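Local coordinates for HIT domain-containing protein (Leishmania major, PDB 3KSV) that probably binds nucleotides and acts on their phosphate linkages through a histidine-triad active site, alongside a bound zinc ion, at the interface of chains A and B. Sequence-based numbering; all coordinates share one arbitrary frame. Chains: chain A/B, Uncharacterized protein.

Contact 1: the interface of chains A and B. Residues chain A 28, 38, 46, 48, 80-81; chain B 135, 138-139, 142, 146.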
# COMPACT_ATOMS: atom_id res chain seq x y z
N VAL A 28 -14.82 11.07 -2.67
CA VAL A 28 -15.09 9.86 -3.50
C VAL A 28 -15.74 8.73 -2.67
O VAL A 28 -16.52 7.91 -3.18
CB VAL A 28 -13.77 9.39 -4.21
CG1 VAL A 28 -13.88 7.97 -4.73
CG2 VAL A 28 -13.41 10.37 -5.33
N MET A 38 -9.81 12.49 -4.97
CA MET A 38 -8.90 12.57 -6.10
C MET A 38 -7.62 13.33 -5.73
O MET A 38 -7.63 14.20 -4.86
CB MET A 38 -9.58 13.23 -7.30
CG MET A 38 -10.93 12.59 -7.73
SD MET A 38 -10.83 10.84 -8.17
CE MET A 38 -9.61 10.93 -9.49
N GLY A 46 -6.91 9.79 -13.10
CA GLY A 46 -7.63 8.89 -12.17
C GLY A 46 -6.91 8.52 -10.88
O GLY A 46 -7.39 7.70 -10.10
N MET A 48 -5.87 8.62 -7.25
CA MET A 48 -6.66 8.93 -6.09
C MET A 48 -5.90 8.60 -4.83
O MET A 48 -4.84 7.98 -4.88
CB MET A 48 -8.02 8.22 -6.13
CG MET A 48 -8.02 6.69 -6.06
SD MET A 48 -9.71 6.09 -5.90
CE MET A 48 -10.09 6.78 -4.27
N ALA A 80 -12.68 0.52 -8.08
CA ALA A 80 -13.04 1.74 -8.82
C ALA A 80 -11.97 2.05 -9.85
O ALA A 80 -12.27 2.29 -11.02
CB ALA A 80 -13.24 2.94 -7.88
N VAL A 81 -10.71 1.97 -9.41
CA VAL A 81 -9.57 2.32 -10.28
C VAL A 81 -9.36 1.28 -11.39
O VAL A 81 -8.93 1.63 -12.51
CB VAL A 81 -8.27 2.55 -9.44
CG1 VAL A 81 -7.04 2.58 -10.33
CG2 VAL A 81 -8.36 3.85 -8.67
N LEU B 135 -11.71 15.78 -13.17
CA LEU B 135 -11.70 15.35 -11.79
C LEU B 135 -13.11 15.02 -11.31
O LEU B 135 -13.28 14.10 -10.52
CB LEU B 135 -11.13 16.46 -10.88
CG LEU B 135 -9.62 16.61 -10.86
CD1 LEU B 135 -9.25 17.83 -9.99
CD2 LEU B 135 -8.95 15.34 -10.36
N ASP B 138 -14.21 11.63 -12.95
CA ASP B 138 -13.57 10.51 -12.26
C ASP B 138 -14.15 10.33 -10.86
O ASP B 138 -14.33 9.21 -10.43
CB ASP B 138 -12.04 10.69 -12.17
CG ASP B 138 -11.37 10.79 -13.54
OD1 ASP B 138 -12.00 10.45 -14.57
OD2 ASP B 138 -10.20 11.23 -13.58
N ALA B 139 -14.43 11.43 -10.14
CA ALA B 139 -14.93 11.32 -8.77
C ALA B 139 -16.30 10.68 -8.74
O ALA B 139 -16.59 9.87 -7.87
CB ALA B 139 -14.97 12.69 -8.10
N TYR B 142 -15.90 6.79 -9.83
CA TYR B 142 -15.32 6.08 -8.69
C TYR B 142 -16.29 5.94 -7.50
O TYR B 142 -16.41 4.87 -6.91
CB TYR B 142 -14.07 6.81 -8.22
CG TYR B 142 -12.82 6.64 -9.06
CD1 TYR B 142 -12.80 5.87 -10.23
CD2 TYR B 142 -11.65 7.26 -8.66
CE1 TYR B 142 -11.63 5.74 -10.96
CE2 TYR B 142 -10.48 7.13 -9.38
CZ TYR B 142 -10.47 6.38 -10.52
OH TYR B 142 -9.30 6.29 -11.20
N ILE B 146 -17.75 2.49 -5.99
CA ILE B 146 -17.52 2.11 -4.60
C ILE B 146 -18.84 1.94 -3.86
O ILE B 146 -18.97 1.01 -3.05
CB ILE B 146 -16.60 3.12 -3.88
CG1 ILE B 146 -15.19 3.09 -4.48
CG2 ILE B 146 -16.55 2.85 -2.38
CD1 ILE B 146 -14.35 4.35 -4.22
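B:Tyr142 is the anchor of this patch, reaching from its helix into chain A, where its phenol OH donates a hydrogen bond of 2.6 Å to the carbonyl O of A:Gly46. The acceptor lies in the plane of the ring, at its edge, and offers an in-plane lone pair, with 113° between its C=O and the donor, so the bond pins the phenol end of the side chain. Rotation of the ring is restrained instead by apolar groups packed on both sides. The sulfur SD of A:Met38 approaches CD2 of B:Tyr142 at 3.7 Å from one side of the plane. From the other come SD of A:Met48, 3.6 Å from that same CD2, the methyl of A:Ala80, and A:Val81, whose CG2 lies 3.8 Å from CZ of B:Tyr142. A:Met38 is bent at chi2 and chi3 (both -58°), which folds its methyl CE back to 3.6 Å from CB of B:Asp138 while CB of A:Met38 meets CD2 of B:Leu135. A:Val28 divides its branches along the same helix: CG2 rests on B:Ala139, and CG1 touches CB of B:Tyr142 at 3.7 Å and CD1 of B:Ile146. Helix 132-147, at the C-terminal end of chain B, thus lies along most of its length against the ends of strands 34-38 and 48-52 and of helix 64-82 of chain A.

Contact 2: the interface of chains A and B. Residues chain A 93-96, 100-101; chain B 90-91, 114, 121, 123.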
# COMPACT_ATOMS: atom_id res chain seq x y z
N LEU A 93 0.76 2.93 -3.32
CA LEU A 93 1.97 3.45 -2.73
C LEU A 93 1.62 4.24 -1.48
O LEU A 93 0.75 5.10 -1.51
CB LEU A 93 2.68 4.37 -3.71
CG LEU A 93 3.98 4.98 -3.18
CD1 LEU A 93 5.05 3.89 -3.09
CD2 LEU A 93 4.40 6.10 -4.09
N GLN A 94 2.33 3.96 -0.39
CA GLN A 94 2.14 4.73 0.85
C GLN A 94 3.51 4.96 1.45
O GLN A 94 4.23 4.02 1.72
CB GLN A 94 1.25 3.96 1.81
CG GLN A 94 0.76 4.77 3.00
CD GLN A 94 1.65 4.63 4.20
OE1 GLN A 94 2.15 3.53 4.46
NE2 GLN A 94 1.88 5.74 4.93
N ASN A 95 3.82 6.24 1.67
CA ASN A 95 5.16 6.68 2.04
C ASN A 95 5.25 7.10 3.53
O ASN A 95 4.34 7.73 4.06
CB ASN A 95 5.52 7.86 1.16
CG ASN A 95 5.52 7.51 -0.31
OD1 ASN A 95 5.86 6.41 -0.71
ND2 ASN A 95 5.17 8.47 -1.12
N ASN A 96 6.35 6.74 4.19
CA ASN A 96 6.48 6.94 5.63
C ASN A 96 7.84 7.54 5.93
O ASN A 96 8.82 6.82 6.01
CB ASN A 96 6.31 5.62 6.34
CG ASN A 96 4.95 5.03 6.11
OD1 ASN A 96 4.00 5.36 6.80
ND2 ASN A 96 4.85 4.14 5.12
N ALA A 100 11.58 8.86 2.63
CA ALA A 100 10.79 7.88 1.88
C ALA A 100 9.78 8.56 0.94
O ALA A 100 8.84 7.93 0.41
CB ALA A 100 10.10 6.93 2.85
N HIS A 101 10.02 9.86 0.69
CA HIS A 101 9.22 10.68 -0.23
C HIS A 101 7.83 11.06 0.32
O HIS A 101 6.94 11.45 -0.46
CB HIS A 101 9.10 10.03 -1.63
CG HIS A 101 10.41 9.65 -2.26
ND1 HIS A 101 10.99 10.39 -3.28
CD2 HIS A 101 11.24 8.60 -2.05
CE1 HIS A 101 12.13 9.82 -3.64
NE2 HIS A 101 12.30 8.73 -2.91
N TYR B 90 10.15 4.10 5.62
CA TYR B 90 9.82 2.97 4.75
C TYR B 90 8.74 3.30 3.72
O TYR B 90 7.94 4.21 3.90
CB TYR B 90 9.40 1.74 5.59
CG TYR B 90 8.27 2.05 6.58
CD1 TYR B 90 6.94 1.80 6.26
CD2 TYR B 90 8.55 2.57 7.83
CE1 TYR B 90 5.94 2.09 7.14
CE2 TYR B 90 7.55 2.87 8.72
CZ TYR B 90 6.25 2.62 8.37
OH TYR B 90 5.25 2.92 9.24
N ASN B 91 8.71 2.51 2.65
CA ASN B 91 7.67 2.65 1.65
C ASN B 91 6.83 1.37 1.62
O ASN B 91 7.37 0.25 1.79
CB ASN B 91 8.28 2.90 0.28
CG ASN B 91 9.00 4.23 0.18
OD1 ASN B 91 10.22 4.28 0.34
ND2 ASN B 91 8.26 5.32 -0.10
N LYS B 114 13.74 2.43 4.17
CA LYS B 114 14.48 3.45 3.44
C LYS B 114 15.51 3.97 4.41
O LYS B 114 15.29 4.91 5.18
CB LYS B 114 13.56 4.58 2.94
CG LYS B 114 14.27 5.58 2.00
CD LYS B 114 14.59 4.92 0.65
CE LYS B 114 15.12 5.86 -0.40
NZ LYS B 114 14.26 7.05 -0.56
N LEU B 121 13.38 1.85 -1.91
CA LEU B 121 12.57 2.17 -3.08
C LEU B 121 12.95 3.53 -3.67
O LEU B 121 13.06 4.52 -2.95
CB LEU B 121 11.07 2.13 -2.76
CG LEU B 121 10.12 2.28 -3.95
CD1 LEU B 121 10.18 1.06 -4.90
CD2 LEU B 121 8.71 2.52 -3.44
N ILE B 123 11.70 6.25 -6.54
CA ILE B 123 10.43 6.65 -7.14
C ILE B 123 10.62 7.85 -8.08
O ILE B 123 11.31 8.80 -7.73
CB ILE B 123 9.44 7.05 -6.03
CG1 ILE B 123 8.71 5.84 -5.47
CG2 ILE B 123 8.36 7.98 -6.52
CD1 ILE B 123 7.52 6.27 -4.59
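The antiparallel pairing of strand 89-96 with its counterpart in the other subunit sets A:Asn95 opposite B:Asn91 and A:Asn96 opposite B:Tyr90. The amide N of B:Tyr90 gives a hydrogen bond of 3.1 Å to O of A:Asn96; the return bond, from N of A:Asn96 to O of B:Tyr90, is weak. Side chains reinforce the pairing. The amide nitrogen ND2 of B:Asn91 serves two acceptors: OD1 of A:Asn95 at 2.7 Å and the backbone O of A:Ala100, also at 2.7 Å. The two asparagine amides stand nearly perpendicular, at 81°, so the donor meets OD1 from above its carbonyl plane, whereas the A:Ala100 carbonyl receives it in plane, on a lone pair. One side chain thereby ties the strand to the loop that follows it. Beside it, B:Tyr90 places CG between its backbone N and carbonyl carbon (chi1 53°) and presents a ring face to A:Asn96. CB of A:Asn96 sits over the centre of that ring, 3.6 Å from the centroid, and the amide lies stacked, 20° from parallel. A second-shell residue, A:Gln94, steadies this amide by a reciprocal pair of hydrogen bonds: ND2 of A:Asn96 to OE1 of A:Gln94 at 2.8 Å, and NE2 of A:Gln94 to OD1 of A:Asn96 at 2.9 Å. At the margins, CD1 of A:Leu93 contacts CD2 of B:Leu121 at 3.9 Å, A:Leu93 and B:Ile123 point tip to tip, though the exact closeness of their methyls is doubtful, and NZ of B:Lys114 approaches NE2 of A:His101 at 3.5 Å. The site joins the sheets of the two subunits across the two-fold and includes the loop leading towards the histidine triad, residues 106-110.

Contact 1 and contact 2 lie about 23 Å apart and share no residue or secondary-structure element, yet both belong to one two-fold symmetric interface, so each recurs with the chains exchanged. They join the subunits differently: contact 2 by strand pairing and polar side chains, contact 1 by a helix packed largely through apolar groups. In chain B, strand 122-124 of contact 2 precedes helix 132-147 of contact 1, so the C-terminal segment extends the embrace. The probable catalytic A:His108 is about 9 Å from the centre of contact 2 and 14 Å from that of contact 1. Such strand-paired dimers typify HINT-type proteins; the structure alone does not show whether pairing affects catalysis.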